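Local coordinates for protein chaperone SycD (Yersinia enterocolitica, PDB 2VGX) that acts as a chaperone for the translocators of the type III secretion system and probably modulates expression of the yop operon, at residues N14-S18 / D19-Q23; T130-S133 / S134-A138. All coordinates share one frame; numbering follows the deposited sequence.

How the contacts relate
Both contacts are local, each joining residues a few positions apart in one continuous piece of chain, but they sit at opposite ends of a protein built of helices and loops, without strands, on either side of its centre and with centres about 39 Å apart. Contact 1 forms where the loop after helix 7-14 turns into helix 18-33; it is partly buried and touches the other protein chain. Contact 2 lies within helix 128-138, mostly at the surface, and no other chain of the assembly reaches it. Side-chain hydroxyls close the helix start in contact 1, whereas contact 2 is carried by regular backbone bonds, with apolar side chains turned to neighbouring helices.

Contact 1: N14-S18 / D19-Q23; sequences NEISS and DTLEQ
The T20 side chain lies over the backbone of S17, with OG1 receiving the S17 N-H at 2.9 Å between N and OG1 in a nearly straight bond (174°). OG1 stands anti to the carbonyl carbon of T20 (chi1 -46°), which turns the hydroxyl back to the residue ahead of the helix. The return bond is weak: T20 N donates to S17 OG over 3.5 Å. S17 holds this hydroxyl between its own backbone N and carbonyl carbon (chi1 63°), tucked over the start of the helix, where OG also meets CB of D19 at 3.5 Å. The two exchanges make a capping box, with S17 as N-cap of helix 18-33 in this tetratricopeptide-repeat protein. L21 N then donates to S18 O at 3.0 Å. The same S18 O accepts from a water 2.7 Å away, whose second hydrogen bond goes to OE1 of E22, 2.8 Å from the water oxygen; that carboxylate is also salt-bridged to R56. On the apolar side, I16 crosses L21 at about a right angle, CG2 of I16 meeting CD2 of L21 at 4.1 Å, while CD1 of I16 lies 4.2 Å from CG2 of T20. L21 continues inward onto L47 and L50 of helix 44-50, and M12 of helix 7-14 packs against S17, D19 and T20.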
loop_
_atom_site.group_PDB
_atom_site.type_symbol
_atom_site.label_atom_id
_atom_site.label_comp_id
_atom_site.label_asym_id
_atom_site.label_seq_id
_atom_site.Cartn_x
_atom_site.Cartn_y
_atom_site.Cartn_z
ATOM N N ASN B 14 8.372 3.575 11.391
ATOM C CA ASN B 14 7.145 3.633 12.196
ATOM C C ASN B 14 5.980 4.394 11.577
ATOM O O ASN B 14 4.876 4.361 12.108
ATOM C CB ASN B 14 7.472 4.271 13.544
ATOM C CG ASN B 14 7.951 3.260 14.545
ATOM O OD1 ASN B 14 7.282 2.256 14.787
ATOM N ND2 ASN B 14 9.111 3.509 15.129
ATOM N N GLU B 15 6.223 5.080 10.472
ATOM C CA GLU B 15 5.219 5.944 9.871
ATOM C C GLU B 15 5.119 5.685 8.410
ATOM O O GLU B 15 6.119 5.397 7.780
ATOM C CB GLU B 15 5.617 7.429 10.011
ATOM C CG GLU B 15 5.856 7.867 11.412
ATOM C CD GLU B 15 5.964 9.374 11.566
ATOM O OE1 GLU B 15 6.302 10.084 10.582
ATOM O OE2 GLU B 15 5.697 9.838 12.699
ATOM N N ILE B 16 3.901 5.805 7.877
ATOM C CA ILE B 16 3.659 5.826 6.444
ATOM C C ILE B 16 3.856 7.274 5.958
ATOM O O ILE B 16 3.158 8.166 6.429
ATOM C CB ILE B 16 2.208 5.427 6.153
ATOM C CG1 ILE B 16 1.817 4.107 6.859
ATOM C CG2 ILE B 16 1.918 5.445 4.638
ATOM C CD1 ILE B 16 2.459 2.937 6.325
ATOM N N SER B 17 4.797 7.496 5.039
ATOM C CA SER B 17 5.003 8.780 4.383
ATOM C C SER B 17 4.898 8.540 2.887
ATOM O O SER B 17 4.793 7.388 2.451
ATOM C CB SER B 17 6.408 9.308 4.727
ATOM O OG SER B 17 7.407 8.434 4.221
ATOM N N SER B 18 4.952 9.601 2.081
ATOM C CA SER B 18 4.999 9.413 0.626
ATOM C C SER B 18 6.175 8.515 0.216
ATOM O O SER B 18 6.059 7.722 -0.715
ATOM C CB SER B 18 5.089 10.767 -0.092
ATOM O OG SER B 18 3.889 11.489 0.144
ATOM N N ASP B 19 7.299 8.625 0.927
ATOM C CA ASP B 19 8.464 7.739 0.664
ATOM C C ASP B 19 8.129 6.252 0.799
ATOM O O ASP B 19 8.580 5.441 -0.025
ATOM C CB ASP B 19 9.649 8.082 1.566
ATOM C CG ASP B 19 10.290 9.417 1.218
ATOM O OD1 ASP B 19 10.197 9.866 0.041
ATOM O OD2 ASP B 19 10.897 10.019 2.125
ATOM N N THR B 20 7.341 5.901 1.824
ATOM C CA THR B 20 6.886 4.532 2.027
ATOM C C THR B 20 6.171 4.003 0.776
ATOM O O THR B 20 6.259 2.807 0.478
ATOM C CB THR B 20 5.886 4.438 3.214
ATOM O OG1 THR B 20 6.381 5.188 4.348
ATOM C CG2 THR B 20 5.590 2.976 3.593
ATOM N N LEU B 21 5.480 4.893 0.047
ATOM C CA LEU B 21 4.549 4.475 -1.022
ATOM C C LEU B 21 5.141 4.600 -2.439
ATOM O O LEU B 21 4.521 4.170 -3.426
ATOM C CB LEU B 21 3.222 5.279 -0.910
ATOM C CG LEU B 21 2.536 5.264 0.474
ATOM C CD1 LEU B 21 1.335 6.179 0.455
ATOM C CD2 LEU B 21 2.113 3.838 0.907
ATOM N N GLU B 22 6.344 5.161 -2.529
ATOM C CA GLU B 22 6.929 5.496 -3.844
ATOM C C GLU B 22 7.149 4.272 -4.780
ATOM O O GLU B 22 6.842 4.321 -5.998
ATOM C CB GLU B 22 8.196 6.336 -3.682
ATOM C CG GLU B 22 8.764 6.937 -5.032
ATOM C CD GLU B 22 7.725 7.684 -5.882
ATOM O OE1 GLU B 22 6.819 8.368 -5.305
ATOM O OE2 GLU B 22 7.829 7.574 -7.149
ATOM N N GLN B 23 7.607 3.155 -4.221
ATOM C CA GLN B 23 7.831 1.992 -5.084
ATOM C C GLN B 23 6.553 1.338 -5.504
ATOM O O GLN B 23 6.426 0.886 -6.648
ATOM C CB GLN B 23 8.842 1.001 -4.494
ATOM C CG GLN B 23 10.272 1.644 -4.448
ATOM C CD GLN B 23 10.682 2.346 -5.789
ATOM O OE1 GLN B 23 10.997 3.554 -5.817
ATOM N NE2 GLN B 23 10.668 1.582 -6.894
HETATM O O HOH W 1 4.998 8.177 -3.186
#

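Contact 2: T130-S133 / S134-A138; sequences TRVS and SMLEA
M135 N donates to R131 O at 2.8 Å. Its neighbours repeat the step from i+4 to i: L136 N reaches V132 O at 3.0 Å, E137 N reaches S133 O at 3.1 Å and S134 N reaches T130 O at 3.2 Å. The hydroxyls of T130 and S133 turn back toward the preceding turn of chain, S133 OG hydrogen-bonding to the carbonyl oxygen of S129 and T130 OG1 to that of the dimethylated lysine at position 126. Beside the shortest backbone bond, CG of M135 comes within 3.2 Å of R131 O; the chain then bends at chi3 (63°) and runs on to F93 and E97 of helix 90-100. V132 and L136, one turn apart, run alongside each other in the same direction, with CG1 of V132 4.0 Å from CD1 of L136. This pair spans two helices: V132 rests on F93, L136 on E109, L112 and Q116 of helix 105-119. R131 also packs on F93, and its guanidinium forms a long, weak ion pair with E97. The arrangement is that of an amphipathic alpha-helix lying against a helical pair at the C-terminal end of a tetratricopeptide-repeat protein.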
loop_
_atom_site.group_PDB
_atom_site.type_symbol
_atom_site.label_atom_id
_atom_site.label_comp_id
_atom_site.label_asym_id
_atom_site.label_seq_id
_atom_site.Cartn_x
_atom_site.Cartn_y
_atom_site.Cartn_z
ATOM N N THR B 130 -3.956 22.046 -27.715
ATOM C CA THR B 130 -4.407 21.764 -29.089
ATOM C C THR B 130 -5.610 20.820 -29.075
ATOM O O THR B 130 -6.586 21.064 -29.780
ATOM C CB THR B 130 -3.224 21.231 -29.919
ATOM O OG1 THR B 130 -2.154 22.201 -29.873
ATOM C CG2 THR B 130 -3.617 20.968 -31.371
ATOM N N ARG B 131 -5.560 19.765 -28.254
ATOM C CA ARG B 131 -6.675 18.807 -28.121
ATOM C C ARG B 131 -7.925 19.465 -27.530
ATOM O O ARG B 131 -9.069 19.264 -28.017
ATOM C CB ARG B 131 -6.272 17.566 -27.281
ATOM C CG ARG B 131 -5.205 16.661 -27.942
ATOM C CD ARG B 131 -4.505 15.698 -26.950
ATOM N NE ARG B 131 -5.305 14.525 -26.555
ATOM C CZ ARG B 131 -5.021 13.714 -25.519
ATOM N NH1 ARG B 131 -3.960 13.929 -24.737
ATOM N NH2 ARG B 131 -5.813 12.684 -25.243
ATOM N N VAL B 132 -7.720 20.261 -26.477
ATOM C CA VAL B 132 -8.830 20.944 -25.822
ATOM C C VAL B 132 -9.599 21.837 -26.803
ATOM O O VAL B 132 -10.813 21.802 -26.831
ATOM C CB VAL B 132 -8.375 21.745 -24.548
ATOM C CG1 VAL B 132 -9.521 22.618 -24.045
ATOM C CG2 VAL B 132 -7.959 20.738 -23.410
ATOM N N SER B 133 -8.890 22.643 -27.587
ATOM C CA SER B 133 -9.542 23.536 -28.551
ATOM C C SER B 133 -10.306 22.746 -29.596
ATOM O O SER B 133 -11.386 23.141 -30.016
ATOM C CB SER B 133 -8.509 24.427 -29.253
ATOM O OG SER B 133 -7.887 25.275 -28.312
ATOM N N SER B 134 -9.718 21.638 -29.999
ATOM C CA SER B 134 -10.281 20.752 -31.004
ATOM C C SER B 134 -11.591 20.173 -30.481
ATOM O O SER B 134 -12.615 20.205 -31.177
ATOM C CB SER B 134 -9.244 19.671 -31.344
ATOM O OG SER B 134 -9.677 18.826 -32.388
ATOM N N MET B 135 -11.571 19.663 -29.241
ATOM C CA MET B 135 -12.779 19.111 -28.622
ATOM C C MET B 135 -13.886 20.127 -28.380
ATOM O O MET B 135 -15.036 19.810 -28.545
ATOM C CB MET B 135 -12.434 18.379 -27.320
ATOM C CG MET B 135 -11.496 17.217 -27.562
ATOM S SD MET B 135 -10.762 16.616 -26.024
ATOM C CE MET B 135 -12.236 16.059 -25.167
ATOM N N LEU B 136 -13.538 21.347 -27.977
ATOM C CA LEU B 136 -14.512 22.402 -27.754
ATOM C C LEU B 136 -15.208 22.791 -29.048
ATOM O O LEU B 136 -16.419 23.029 -29.075
ATOM C CB LEU B 136 -13.834 23.646 -27.155
ATOM C CG LEU B 136 -13.594 23.581 -25.627
ATOM C CD1 LEU B 136 -12.674 24.736 -25.210
ATOM C CD2 LEU B 136 -14.923 23.628 -24.882
ATOM N N GLU B 137 -14.424 22.869 -30.109
ATOM C CA GLU B 137 -14.982 23.157 -31.420
ATOM C C GLU B 137 -15.932 22.050 -31.876
ATOM O O GLU B 137 -17.024 22.336 -32.358
ATOM C CB GLU B 137 -13.855 23.350 -32.420
ATOM C CG GLU B 137 -14.332 23.446 -33.832
ATOM C CD GLU B 137 -13.256 24.001 -34.718
ATOM O OE1 GLU B 137 -12.287 23.253 -35.028
ATOM O OE2 GLU B 137 -13.377 25.192 -35.090
ATOM N N ALA B 138 -15.517 20.794 -31.709
ATOM C CA ALA B 138 -16.344 19.645 -32.070
ATOM C C ALA B 138 -17.699 19.622 -31.340
ATOM O O ALA B 138 -18.744 19.378 -31.961
ATOM C CB ALA B 138 -15.583 18.349 -31.826
#